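Local coordinates for protein serine--tRNA ligase, cytoplasmic (Candida albicans, PDB 3QO8) that attaches serine to its cognate tRNA in two steps, activating the amino acid with ATP to Ser-AMP and passing it to the acceptor end of tRNA(Ser), at residues R176-R181 with F293-F298; E229-V234 with L243-E248; A297-E302 with S406-T411. All coordinates share one frame; numbering follows the deposited sequence.

Contact 1: residues R176-R181 with F293-F298. With SSA (5'-O-(N-(L-seryl)-sulfamoyl)adenosine), chain B.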
loop_
_atom_site.group_PDB
_atom_site.type_symbol
_atom_site.label_atom_id
_atom_site.label_comp_id
_atom_site.label_asym_id
_atom_site.label_seq_id
_atom_site.Cartn_x
_atom_site.Cartn_y
_atom_site.Cartn_z
ATOM N N ARG A 176 -1.300 2.632 -16.056
ATOM C CA ARG A 176 -0.797 1.388 -15.465
ATOM C C ARG A 176 -1.668 0.834 -14.329
ATOM O O ARG A 176 -1.346 -0.213 -13.767
ATOM C CB ARG A 176 0.656 1.516 -14.993
ATOM C CG ARG A 176 1.602 2.108 -16.042
ATOM C CD ARG A 176 3.031 2.063 -15.534
ATOM N NE ARG A 176 3.984 2.720 -16.436
ATOM C CZ ARG A 176 4.576 2.120 -17.463
ATOM N NH1 ARG A 176 5.437 2.797 -18.220
ATOM N NH2 ARG A 176 4.304 0.848 -17.742
ATOM N N GLY A 177 -2.762 1.512 -14.002
ATOM C CA GLY A 177 -3.627 1.039 -12.924
ATOM C C GLY A 177 -4.301 -0.269 -13.280
ATOM O O GLY A 177 -4.624 -0.481 -14.434
ATOM N N TYR A 178 -4.540 -1.142 -12.299
ATOM C CA TYR A 178 -5.195 -2.418 -12.585
ATOM C C TYR A 178 -5.889 -2.999 -11.370
ATOM O O TYR A 178 -5.491 -2.736 -10.230
ATOM C CB TYR A 178 -4.185 -3.460 -13.094
ATOM C CG TYR A 178 -3.117 -3.821 -12.076
ATOM C CD1 TYR A 178 -3.211 -4.984 -11.315
ATOM C CD2 TYR A 178 -2.015 -2.995 -11.877
ATOM C CE1 TYR A 178 -2.230 -5.312 -10.381
ATOM C CE2 TYR A 178 -1.032 -3.318 -10.952
ATOM C CZ TYR A 178 -1.143 -4.473 -10.209
ATOM O OH TYR A 178 -0.156 -4.791 -9.300
ATOM N N PHE A 179 -6.925 -3.791 -11.636
ATOM C CA PHE A 179 -7.477 -4.718 -10.652
ATOM C C PHE A 179 -7.013 -6.102 -11.074
ATOM O O PHE A 179 -6.913 -6.364 -12.269
ATOM C CB PHE A 179 -8.998 -4.739 -10.728
ATOM C CG PHE A 179 -9.670 -3.491 -10.227
ATOM C CD1 PHE A 179 -10.390 -3.512 -9.032
ATOM C CD2 PHE A 179 -9.626 -2.311 -10.964
ATOM C CE1 PHE A 179 -11.034 -2.373 -8.567
ATOM C CE2 PHE A 179 -10.265 -1.167 -10.508
ATOM C CZ PHE A 179 -10.974 -1.193 -9.301
ATOM N N LEU A 180 -6.758 -6.997 -10.117
ATOM C CA LEU A 180 -6.635 -8.416 -10.452
ATOM C C LEU A 180 -7.992 -9.063 -10.227
ATOM O O LEU A 180 -8.728 -8.637 -9.338
ATOM C CB LEU A 180 -5.572 -9.095 -9.582
ATOM C CG LEU A 180 -4.152 -8.562 -9.780
ATOM C CD1 LEU A 180 -3.221 -9.248 -8.791
ATOM C CD2 LEU A 180 -3.671 -8.791 -11.227
ATOM N N ARG A 181 -8.337 -10.075 -11.026
ATOM C CA ARG A 181 -9.663 -10.706 -10.938
ATOM C C ARG A 181 -9.551 -12.221 -10.948
ATOM O O ARG A 181 -8.696 -12.771 -11.650
ATOM C CB ARG A 181 -10.517 -10.349 -12.167
ATOM C CG ARG A 181 -11.057 -8.956 -12.241
ATOM C CD ARG A 181 -11.767 -8.746 -13.590
ATOM N NE ARG A 181 -12.715 -9.825 -13.876
ATOM C CZ ARG A 181 -14.012 -9.806 -13.570
ATOM N NH1 ARG A 181 -14.558 -8.752 -12.960
ATOM N NH2 ARG A 181 -14.768 -10.846 -13.884
ATOM N N PHE A 293 3.333 -6.083 -16.209
ATOM C CA PHE A 293 4.767 -6.322 -16.247
ATOM C C PHE A 293 5.503 -5.173 -15.598
ATOM O O PHE A 293 6.431 -5.382 -14.827
ATOM C CB PHE A 293 5.259 -6.507 -17.697
ATOM C CG PHE A 293 6.755 -6.708 -17.804
ATOM C CD1 PHE A 293 7.298 -7.985 -17.806
ATOM C CD2 PHE A 293 7.610 -5.623 -17.875
ATOM C CE1 PHE A 293 8.672 -8.174 -17.899
ATOM C CE2 PHE A 293 8.982 -5.802 -17.961
ATOM C CZ PHE A 293 9.513 -7.086 -17.971
ATOM N N ARG A 294 5.100 -3.953 -15.929
ATOM C CA ARG A 294 5.702 -2.771 -15.343
ATOM C C ARG A 294 4.590 -1.866 -14.862
ATOM O O ARG A 294 3.914 -1.227 -15.673
ATOM C CB ARG A 294 6.561 -2.003 -16.362
ATOM C CG ARG A 294 7.196 -0.764 -15.740
ATOM C CD ARG A 294 8.059 0.035 -16.726
ATOM N NE ARG A 294 9.194 -0.746 -17.187
ATOM C CZ ARG A 294 10.294 -0.968 -16.471
ATOM N NH1 ARG A 294 10.411 -0.457 -15.249
ATOM N NH2 ARG A 294 11.279 -1.700 -16.980
ATOM N N VAL A 295 4.391 -1.829 -13.545
ATOM C CA VAL A 295 3.258 -1.115 -12.956
ATOM C C VAL A 295 3.721 -0.221 -11.819
ATOM O O VAL A 295 4.900 -0.214 -11.483
ATOM C CB VAL A 295 2.194 -2.103 -12.439
ATOM C CG1 VAL A 295 1.453 -2.762 -13.617
ATOM C CG2 VAL A 295 2.850 -3.161 -11.538
ATOM N N HIS A 296 2.799 0.544 -11.230
ATOM C CA HIS A 296 3.154 1.476 -10.152
ATOM C C HIS A 296 3.072 0.828 -8.765
ATOM O O HIS A 296 3.616 1.360 -7.807
ATOM C CB HIS A 296 2.250 2.719 -10.173
ATOM C CG HIS A 296 2.477 3.605 -11.362
ATOM N ND1 HIS A 296 3.671 4.261 -11.584
ATOM C CD2 HIS A 296 1.669 3.930 -12.398
ATOM C CE1 HIS A 296 3.591 4.946 -12.714
ATOM N NE2 HIS A 296 2.385 4.767 -13.222
ATOM N N ALA A 297 2.382 -0.305 -8.670
ATOM C CA ALA A 297 2.183 -1.015 -7.397
ATOM C C ALA A 297 2.255 -2.500 -7.684
ATOM O O ALA A 297 1.613 -2.982 -8.619
ATOM C CB ALA A 297 0.805 -0.661 -6.777
ATOM N N PHE A 298 3.066 -3.225 -6.925
ATOM C CA PHE A 298 3.196 -4.667 -7.127
ATOM C C PHE A 298 3.646 -5.320 -5.835
ATOM O O PHE A 298 4.139 -4.630 -4.931
ATOM C CB PHE A 298 4.163 -4.993 -8.300
ATOM C CG PHE A 298 5.585 -4.532 -8.081
ATOM C CD1 PHE A 298 6.528 -5.381 -7.523
ATOM C CD2 PHE A 298 5.977 -3.247 -8.442
ATOM C CE1 PHE A 298 7.850 -4.955 -7.331
ATOM C CE2 PHE A 298 7.271 -2.806 -8.234
ATOM C CZ PHE A 298 8.219 -3.656 -7.687
HETATM N N10 SSA B . 15.370 -4.922 -3.408
HETATM C CA SSA B . 15.899 -5.185 -4.744
HETATM C CB SSA B . 15.882 -6.687 -5.027
HETATM O OG SSA B . 14.528 -7.155 -5.188
HETATM C C9 SSA B . 15.092 -4.456 -5.781
HETATM O O9 SSA B . 14.072 -3.844 -5.485
HETATM N N8 SSA B . 15.547 -4.524 -7.028
HETATM S S1 SSA B . 14.678 -4.081 -8.299
HETATM O O1S SSA B . 14.482 -2.662 -8.382
HETATM O O2S SSA B . 15.333 -4.552 -9.475
HETATM O "O5'" SSA B . 13.304 -4.777 -8.250
HETATM C "C5'" SSA B . 13.201 -6.180 -8.083
HETATM C "C4'" SSA B . 12.215 -6.741 -9.113
HETATM O "O4'" SSA B . 10.902 -6.179 -8.998
HETATM C "C3'" SSA B . 12.608 -6.469 -10.548
HETATM O "O3'" SSA B . 13.643 -7.378 -10.953
HETATM C "C2'" SSA B . 11.279 -6.698 -11.259
HETATM O "O2'" SSA B . 11.034 -8.109 -11.421
HETATM C "C1'" SSA B . 10.253 -6.158 -10.263
HETATM N N9 SSA B . 9.887 -4.768 -10.606
HETATM C C8 SSA B . 10.669 -3.680 -10.517
HETATM N N7 SSA B . 9.965 -2.608 -10.939
HETATM C C5 SSA B . 8.738 -3.042 -11.284
HETATM C C6 SSA B . 7.608 -2.409 -11.763
HETATM N N6 SSA B . 7.641 -1.075 -11.971
HETATM N N1 SSA B . 6.496 -3.137 -12.015
HETATM C C2 SSA B . 6.484 -4.459 -11.805
HETATM N N3 SSA B . 7.562 -5.097 -11.330
HETATM C C4 SSA B . 8.698 -4.406 -11.078
HETATM O O HOH W 1 -0.039 0.286 -11.372
#

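Contact 2: residues E229-V234 with L243-E248. With SSA (5'-O-(N-(L-seryl)-sulfamoyl)adenosine), chain B.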
loop_
_atom_site.group_PDB
_atom_site.type_symbol
_atom_site.label_atom_id
_atom_site.label_comp_id
_atom_site.label_asym_id
_atom_site.label_seq_id
_atom_site.Cartn_x
_atom_site.Cartn_y
_atom_site.Cartn_z
ATOM N N GLU A 229 12.725 10.233 -8.876
ATOM C CA GLU A 229 11.837 9.663 -9.881
ATOM C C GLU A 229 11.236 8.320 -9.492
ATOM O O GLU A 229 10.596 7.663 -10.318
ATOM C CB GLU A 229 12.563 9.538 -11.227
ATOM C CG GLU A 229 13.787 8.640 -11.202
ATOM C CD GLU A 229 14.547 8.656 -12.519
ATOM O OE1 GLU A 229 14.211 9.486 -13.394
ATOM O OE2 GLU A 229 15.478 7.838 -12.680
ATOM N N GLU A 230 11.444 7.902 -8.247
ATOM C CA GLU A 230 10.941 6.595 -7.834
ATOM C C GLU A 230 9.856 6.673 -6.762
ATOM O O GLU A 230 8.812 6.034 -6.901
ATOM C CB GLU A 230 12.081 5.666 -7.383
ATOM C CG GLU A 230 11.689 4.185 -7.299
ATOM C CD GLU A 230 12.764 3.310 -6.641
ATOM O OE1 GLU A 230 13.396 3.770 -5.657
ATOM O OE2 GLU A 230 12.973 2.161 -7.102
ATOM N N LEU A 231 10.090 7.456 -5.706
ATOM C CA LEU A 231 9.275 7.330 -4.492
ATOM C C LEU A 231 8.064 8.246 -4.433
ATOM O O LEU A 231 8.156 9.440 -4.714
ATOM C CB LEU A 231 10.125 7.550 -3.240
ATOM C CG LEU A 231 11.279 6.570 -3.040
ATOM C CD1 LEU A 231 12.053 6.943 -1.788
ATOM C CD2 LEU A 231 10.753 5.142 -2.954
ATOM N N TYR A 232 6.927 7.679 -4.042
ATOM C CA TYR A 232 5.741 8.470 -3.821
ATOM C C TYR A 232 5.850 9.057 -2.435
ATOM O O TYR A 232 6.185 8.351 -1.479
ATOM C CB TYR A 232 4.489 7.599 -3.840
ATOM C CG TYR A 232 4.053 7.120 -5.199
ATOM C CD1 TYR A 232 3.213 7.892 -5.989
ATOM C CD2 TYR A 232 4.459 5.886 -5.675
ATOM C CE1 TYR A 232 2.796 7.453 -7.226
ATOM C CE2 TYR A 232 4.048 5.428 -6.911
ATOM C CZ TYR A 232 3.215 6.216 -7.679
ATOM O OH TYR A 232 2.804 5.762 -8.906
ATOM N N LYS A 233 5.534 10.334 -2.311
ATOM C CA LYS A 233 5.464 10.960 -0.999
ATOM C C LYS A 233 4.037 10.846 -0.433
ATOM O O LYS A 233 3.057 10.906 -1.174
ATOM C CB LYS A 233 5.918 12.420 -1.106
ATOM C CG LYS A 233 6.109 13.121 0.230
ATOM C CD LYS A 233 6.622 14.543 0.050
ATOM C CE LYS A 233 8.039 14.554 -0.497
ATOM N NZ LYS A 233 8.550 15.942 -0.714
ATOM N N VAL A 234 3.926 10.652 0.879
ATOM C CA VAL A 234 2.635 10.526 1.533
ATOM C C VAL A 234 2.401 11.751 2.411
ATOM O O VAL A 234 3.278 12.127 3.177
ATOM C CB VAL A 234 2.592 9.243 2.397
ATOM C CG1 VAL A 234 1.350 9.200 3.234
ATOM C CG2 VAL A 234 2.673 8.002 1.506
ATOM N N LEU A 243 6.178 6.145 0.567
ATOM C CA LEU A 243 5.864 4.756 0.263
ATOM C C LEU A 243 7.132 4.039 -0.195
ATOM O O LEU A 243 7.954 4.616 -0.920
ATOM C CB LEU A 243 4.797 4.684 -0.828
ATOM C CG LEU A 243 3.391 5.076 -0.356
ATOM C CD1 LEU A 243 2.441 5.075 -1.549
ATOM C CD2 LEU A 243 2.909 4.103 0.714
ATOM N N ILE A 244 7.300 2.786 0.214
ATOM C CA ILE A 244 8.507 2.040 -0.129
ATOM C C ILE A 244 8.471 1.529 -1.565
ATOM O O ILE A 244 7.401 1.232 -2.085
ATOM C CB ILE A 244 8.744 0.857 0.846
ATOM C CG1 ILE A 244 7.690 -0.245 0.653
ATOM C CG2 ILE A 244 8.796 1.381 2.319
ATOM C CD1 ILE A 244 7.903 -1.496 1.536
ATOM N N ALA A 245 9.649 1.449 -2.197
ATOM C CA ALA A 245 9.799 0.884 -3.534
ATOM C C ALA A 245 10.063 -0.613 -3.462
ATOM O O ALA A 245 9.911 -1.331 -4.450
ATOM C CB ALA A 245 10.964 1.598 -4.287
ATOM N N THR A 246 10.453 -1.087 -2.280
ATOM C CA THR A 246 10.829 -2.488 -2.096
ATOM C C THR A 246 10.978 -2.730 -0.605
ATOM O O THR A 246 11.391 -1.828 0.126
ATOM C CB THR A 246 12.188 -2.828 -2.815
ATOM O OG1 THR A 246 12.759 -4.009 -2.237
ATOM C CG2 THR A 246 13.188 -1.691 -2.660
ATOM N N SER A 247 10.640 -3.934 -0.146
ATOM C CA SER A 247 10.794 -4.245 1.274
ATOM C C SER A 247 12.250 -4.171 1.734
ATOM O O SER A 247 12.530 -4.127 2.935
ATOM C CB SER A 247 10.145 -5.588 1.652
ATOM O OG SER A 247 10.740 -6.681 0.957
ATOM N N GLU A 248 13.169 -4.159 0.769
ATOM C CA GLU A 248 14.586 -3.958 1.050
ATOM C C GLU A 248 14.776 -2.731 1.936
ATOM O O GLU A 248 15.570 -2.734 2.873
ATOM C CB GLU A 248 15.369 -3.772 -0.256
ATOM C CG GLU A 248 16.859 -3.535 -0.063
ATOM C CD GLU A 248 17.531 -2.833 -1.254
ATOM O OE1 GLU A 248 17.091 -3.003 -2.422
ATOM O OE2 GLU A 248 18.511 -2.095 -1.004
HETATM N N10 SSA B . 15.370 -4.922 -3.408
HETATM C CA SSA B . 15.899 -5.185 -4.744
HETATM C CB SSA B . 15.882 -6.687 -5.027
HETATM O OG SSA B . 14.528 -7.155 -5.188
HETATM C C9 SSA B . 15.092 -4.456 -5.781
HETATM O O9 SSA B . 14.072 -3.844 -5.485
HETATM N N8 SSA B . 15.547 -4.524 -7.028
HETATM S S1 SSA B . 14.678 -4.081 -8.299
HETATM O O1S SSA B . 14.482 -2.662 -8.382
HETATM O O2S SSA B . 15.333 -4.552 -9.475
HETATM O "O5'" SSA B . 13.304 -4.777 -8.250
HETATM C "C5'" SSA B . 13.201 -6.180 -8.083
HETATM C "C4'" SSA B . 12.215 -6.741 -9.113
HETATM O "O4'" SSA B . 10.902 -6.179 -8.998
HETATM C "C3'" SSA B . 12.608 -6.469 -10.548
HETATM O "O3'" SSA B . 13.643 -7.378 -10.953
HETATM C "C2'" SSA B . 11.279 -6.698 -11.259
HETATM O "O2'" SSA B . 11.034 -8.109 -11.421
HETATM C "C1'" SSA B . 10.253 -6.158 -10.263
HETATM N N9 SSA B . 9.887 -4.768 -10.606
HETATM C C8 SSA B . 10.669 -3.680 -10.517
HETATM N N7 SSA B . 9.965 -2.608 -10.939
HETATM C C5 SSA B . 8.738 -3.042 -11.284
HETATM C C6 SSA B . 7.608 -2.409 -11.763
HETATM N N6 SSA B . 7.641 -1.075 -11.971
HETATM N N1 SSA B . 6.496 -3.137 -12.015
HETATM C C2 SSA B . 6.484 -4.459 -11.805
HETATM N N3 SSA B . 7.562 -5.097 -11.330
HETATM C C4 SSA B . 8.698 -4.406 -11.078
HETATM O O HOH W 2 7.150 4.821 -3.511
#

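Contact 3: residues A297-E302 with S406-T411. With SSA (5'-O-(N-(L-seryl)-sulfamoyl)adenosine), chain B.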
loop_
_atom_site.group_PDB
_atom_site.type_symbol
_atom_site.label_atom_id
_atom_site.label_comp_id
_atom_site.label_asym_id
_atom_site.label_seq_id
_atom_site.Cartn_x
_atom_site.Cartn_y
_atom_site.Cartn_z
ATOM N N ALA A 297 2.382 -0.305 -8.670
ATOM C CA ALA A 297 2.183 -1.015 -7.397
ATOM C C ALA A 297 2.255 -2.500 -7.684
ATOM O O ALA A 297 1.613 -2.982 -8.619
ATOM C CB ALA A 297 0.805 -0.661 -6.777
ATOM N N PHE A 298 3.066 -3.225 -6.925
ATOM C CA PHE A 298 3.196 -4.667 -7.127
ATOM C C PHE A 298 3.646 -5.320 -5.835
ATOM O O PHE A 298 4.139 -4.630 -4.931
ATOM C CB PHE A 298 4.163 -4.993 -8.300
ATOM C CG PHE A 298 5.585 -4.532 -8.081
ATOM C CD1 PHE A 298 6.528 -5.381 -7.523
ATOM C CD2 PHE A 298 5.977 -3.247 -8.442
ATOM C CE1 PHE A 298 7.850 -4.955 -7.331
ATOM C CE2 PHE A 298 7.271 -2.806 -8.234
ATOM C CZ PHE A 298 8.219 -3.656 -7.687
ATOM N N GLU A 299 3.441 -6.629 -5.721
ATOM C CA GLU A 299 3.933 -7.371 -4.553
ATOM C C GLU A 299 5.279 -8.037 -4.832
ATOM O O GLU A 299 5.574 -8.397 -5.969
ATOM C CB GLU A 299 2.913 -8.422 -4.099
ATOM C CG GLU A 299 1.662 -7.802 -3.411
ATOM C CD GLU A 299 0.815 -6.998 -4.382
ATOM O OE1 GLU A 299 0.255 -7.600 -5.319
ATOM O OE2 GLU A 299 0.707 -5.766 -4.209
ATOM N N LYS A 300 6.089 -8.214 -3.793
ATOM C CA LYS A 300 7.401 -8.823 -3.976
ATOM C C LYS A 300 7.820 -9.575 -2.722
ATOM O O LYS A 300 7.752 -9.039 -1.605
ATOM C CB LYS A 300 8.455 -7.760 -4.346
ATOM C CG LYS A 300 9.882 -8.341 -4.585
ATOM C CD LYS A 300 10.845 -7.314 -5.258
ATOM C CE LYS A 300 10.935 -5.988 -4.468
ATOM N NZ LYS A 300 11.206 -6.199 -3.015
ATOM N N ILE A 301 8.219 -10.827 -2.916
ATOM C CA ILE A 301 8.946 -11.579 -1.911
ATOM C C ILE A 301 10.442 -11.328 -2.118
ATOM O O ILE A 301 10.991 -11.598 -3.188
ATOM C CB ILE A 301 8.649 -13.090 -1.990
ATOM C CG1 ILE A 301 7.134 -13.340 -1.870
ATOM C CG2 ILE A 301 9.435 -13.840 -0.907
ATOM C CD1 ILE A 301 6.492 -12.646 -0.665
ATOM N N GLU A 302 11.080 -10.829 -1.064
ATOM C CA GLU A 302 12.444 -10.335 -1.076
ATOM C C GLU A 302 13.325 -11.208 -0.178
ATOM O O GLU A 302 12.913 -11.589 0.921
ATOM C CB GLU A 302 12.431 -8.910 -0.490
ATOM C CG GLU A 302 13.796 -8.232 -0.410
ATOM C CD GLU A 302 14.290 -7.743 -1.768
ATOM O OE1 GLU A 302 13.615 -8.033 -2.784
ATOM O OE2 GLU A 302 15.346 -7.057 -1.816
ATOM N N SER A 406 10.645 -13.277 -5.774
ATOM C CA SER A 406 9.646 -13.104 -6.831
ATOM C C SER A 406 8.896 -11.790 -6.717
ATOM O O SER A 406 8.239 -11.537 -5.709
ATOM C CB SER A 406 8.640 -14.258 -6.847
ATOM O OG SER A 406 7.640 -14.051 -7.846
ATOM N N ALA A 407 9.026 -10.948 -7.740
ATOM C CA ALA A 407 8.107 -9.839 -7.936
ATOM C C ALA A 407 6.892 -10.474 -8.591
ATOM O O ALA A 407 6.963 -10.933 -9.729
ATOM C CB ALA A 407 8.723 -8.794 -8.837
ATOM N N THR A 408 5.783 -10.556 -7.864
ATOM C CA THR A 408 4.770 -11.541 -8.230
ATOM C C THR A 408 4.001 -11.222 -9.525
ATOM O O THR A 408 3.766 -12.115 -10.346
ATOM C CB THR A 408 3.791 -11.826 -7.054
ATOM O OG1 THR A 408 3.127 -10.614 -6.688
ATOM C CG2 THR A 408 4.572 -12.340 -5.818
ATOM N N GLU A 409 3.584 -9.977 -9.701
ATOM C CA GLU A 409 2.849 -9.632 -10.919
ATOM C C GLU A 409 3.733 -9.885 -12.160
ATOM O O GLU A 409 3.263 -10.431 -13.162
ATOM C CB GLU A 409 2.351 -8.185 -10.894
ATOM C CG GLU A 409 1.010 -7.993 -10.097
ATOM C CD GLU A 409 1.202 -7.822 -8.589
ATOM O OE1 GLU A 409 2.350 -7.849 -8.115
ATOM O OE2 GLU A 409 0.182 -7.670 -7.869
ATOM N N ARG A 410 5.004 -9.494 -12.097
ATOM C CA ARG A 410 5.891 -9.722 -13.249
ATOM C C ARG A 410 6.184 -11.209 -13.448
ATOM O O ARG A 410 6.263 -11.702 -14.580
ATOM C CB ARG A 410 7.193 -8.912 -13.164
ATOM C CG ARG A 410 8.032 -9.052 -14.448
ATOM C CD ARG A 410 9.291 -8.176 -14.446
ATOM N NE ARG A 410 8.936 -6.762 -14.479
ATOM C CZ ARG A 410 9.820 -5.785 -14.628
ATOM N NH1 ARG A 410 11.111 -6.077 -14.787
ATOM N NH2 ARG A 410 9.407 -4.524 -14.641
ATOM N N THR A 411 6.322 -11.940 -12.345
ATOM C CA THR A 411 6.472 -13.384 -12.433
ATOM C C THR A 411 5.235 -14.030 -13.061
ATOM O O THR A 411 5.351 -14.972 -13.823
ATOM C CB THR A 411 6.772 -14.010 -11.056
ATOM O OG1 THR A 411 8.059 -13.556 -10.626
ATOM C CG2 THR A 411 6.790 -15.530 -11.144
HETATM N N10 SSA B . 15.370 -4.922 -3.408
HETATM C CA SSA B . 15.899 -5.185 -4.744
HETATM C CB SSA B . 15.882 -6.687 -5.027
HETATM O OG SSA B . 14.528 -7.155 -5.188
HETATM C C9 SSA B . 15.092 -4.456 -5.781
HETATM O O9 SSA B . 14.072 -3.844 -5.485
HETATM N N8 SSA B . 15.547 -4.524 -7.028
HETATM S S1 SSA B . 14.678 -4.081 -8.299
HETATM O O1S SSA B . 14.482 -2.662 -8.382
HETATM O O2S SSA B . 15.333 -4.552 -9.475
HETATM O "O5'" SSA B . 13.304 -4.777 -8.250
HETATM C "C5'" SSA B . 13.201 -6.180 -8.083
HETATM C "C4'" SSA B . 12.215 -6.741 -9.113
HETATM O "O4'" SSA B . 10.902 -6.179 -8.998
HETATM C "C3'" SSA B . 12.608 -6.469 -10.548
HETATM O "O3'" SSA B . 13.643 -7.378 -10.953
HETATM C "C2'" SSA B . 11.279 -6.698 -11.259
HETATM O "O2'" SSA B . 11.034 -8.109 -11.421
HETATM C "C1'" SSA B . 10.253 -6.158 -10.263
HETATM N N9 SSA B . 9.887 -4.768 -10.606
HETATM C C8 SSA B . 10.669 -3.680 -10.517
HETATM N N7 SSA B . 9.965 -2.608 -10.939
HETATM C C5 SSA B . 8.738 -3.042 -11.284
HETATM C C6 SSA B . 7.608 -2.409 -11.763
HETATM N N6 SSA B . 7.641 -1.075 -11.971
HETATM N N1 SSA B . 6.496 -3.137 -12.015
HETATM C C2 SSA B . 6.484 -4.459 -11.805
HETATM N N3 SSA B . 7.562 -5.097 -11.330
HETATM C C4 SSA B . 8.698 -4.406 -11.078
#

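Contact 1: residues R176-R181 with F293-F298
Between Y178 and A297 runs the shortest polar bond here: the phenol OH donates to the carbonyl O of A297 at 2.6 Å, and that oxygen lies at the ring edge, in the ring plane. CG1 of V295 packs obliquely against CE2 of the Y178 ring at 3.7 Å. E409 offers the same hydroxyl a second, weak bond.

R176 takes hold of another carbonyl of the same loop, that of R294. Extended from CG to NE, it crosses the imidazole of H296 at about a right angle and lays CD over the ring face, a CH-pi contact with CD 4.0 Å from the ring centroid. Farther out, NH2 donates to O of R294 at 3.0 Å; the bond is bent (132° at the hydrogen) and its donor stands above the carbonyl plane. NH1 of R176 is held by the backbone oxygens of S284 and K287, and a water links R176 O to H296 N.

This loop runs into the second strand of class II motif 2, and it reads the adenine. V295 N donates almost straight (170°) to N1 of SSA at 2.9 Å, while N6 donates back to V295 O at the same length. V295 thus reads N1 and N6 with main-chain atoms alone, while R176 and Y178 hold the carbonyls just before it and two residues after.

Contact 2: residues E229-V234 with L243-E248
With CG anti to the backbone N (chi1 -164°) and CD anti in turn (chi2 -171°), E230 stretches its carboxylate to A245, whose CB stands 3.4 Å from CD of E230 and hardly farther from either carboxylate oxygen. L231 instead carries CG beside its backbone N (chi1 -61°), and CD2 of L231 comes within 3.5 Å of L243 O while also touching the A245 methyl.

These residues lie at the open end of a beta hairpin, strands 233-236 and 239-243, where the two chains part and the second becomes the Thr-Ser-Glu loop, the serine-binding TXE motif of seryl-tRNA synthetases. L243 N donates to Y232 O at 3.0 Å. The other half of the same pair is too wide for a direct bond, and a water fills in, accepting from Y232 N at 2.9 Å and donating to L243 O at 2.7 Å. V234 and L243 cross at about a right angle, CG2 of V234 lying 3.5 Å from CG of L243, while CD1 of L243 rests by CB of Y232. The hairpin is extended by the second subunit, where K233 pairs with a strand of that chain.

Q226 binds OE1 of E230, and R279 donates through NE to A245 O, at the start of the loop. At its end OG1 of T246 caps the coming helix, accepting from E248 N at 3.0 Å, and also meets NZ of K300 and the seryl amine N10 of SSA.

Contact 3: residues A297-E302 with S406-T411
Residues 298-301, on strand 297-307, run antiparallel to 406-409, their directions 160° apart. I301 and S406 form a hydrogen-bonded pair, with I301 N to S406 O at 2.9 Å and S406 N to I301 O at 3.1 Å; K300 and A407 make the next, non-hydrogen-bonded pair. T408 N then donates to E299 O at 2.9 Å, although T408 already belongs to the helix for which A407 is the N-cap.

E409 continues the pattern with its side chain. Bent at chi2 (84°), which brings CD back toward the strand, it accepts from E299 N on the syn side of OE1 at 2.9 Å, nearly straight at 165°. Its OE2 lies only 2.6 Å from OE1 of E299, a closeness suggesting that one of the two acids is protonated. N188 of the same chain and Q208 of the second subunit also bind OE1 of E299, and S276 binds its OE2.

Here the second strand of motif 2 meets the strand and helix of motif 3, the pairing that floors the active site of class II synthetases. On the ligand side, CB of A407 touches F298 and approaches C1' of SSA to 3.4 Å. The F298 ring lies against one face of the adenine, with N3 over its centre, and the R410 guanidinium on the other side, ribose C2' lying over its face toward the rim.

K300 bridges to E302 through NZ and OE1, and also binds T246. E302 receives the seryl group with both oxygens, OE1 taking OG of SSA and OE2 taking N10, each at 2.7 Å.

From the N terminus, the chain leaves contact 1 at 176-181 and does not close it until 293-298, more than a hundred residues later. Contact 2 nests inside that loop, closing a short hairpin excursion that ties strand 233-236 and the residues before it to the loop after strand 239-243. Contact 3 starts where contact 1 ends, sharing A297 and F298, and closes a second long loop at 406-411. Contact 1 thus ties the segment leading into strand 179-181 to the start of strand 297-307, and contact 3 ties that strand to strand 406-407 and helix 408-419. All three meet at SSA: contact 1 at the adenine, contact 2 at the seryl amine, contact 3 at the adenine, ribose and seryl group.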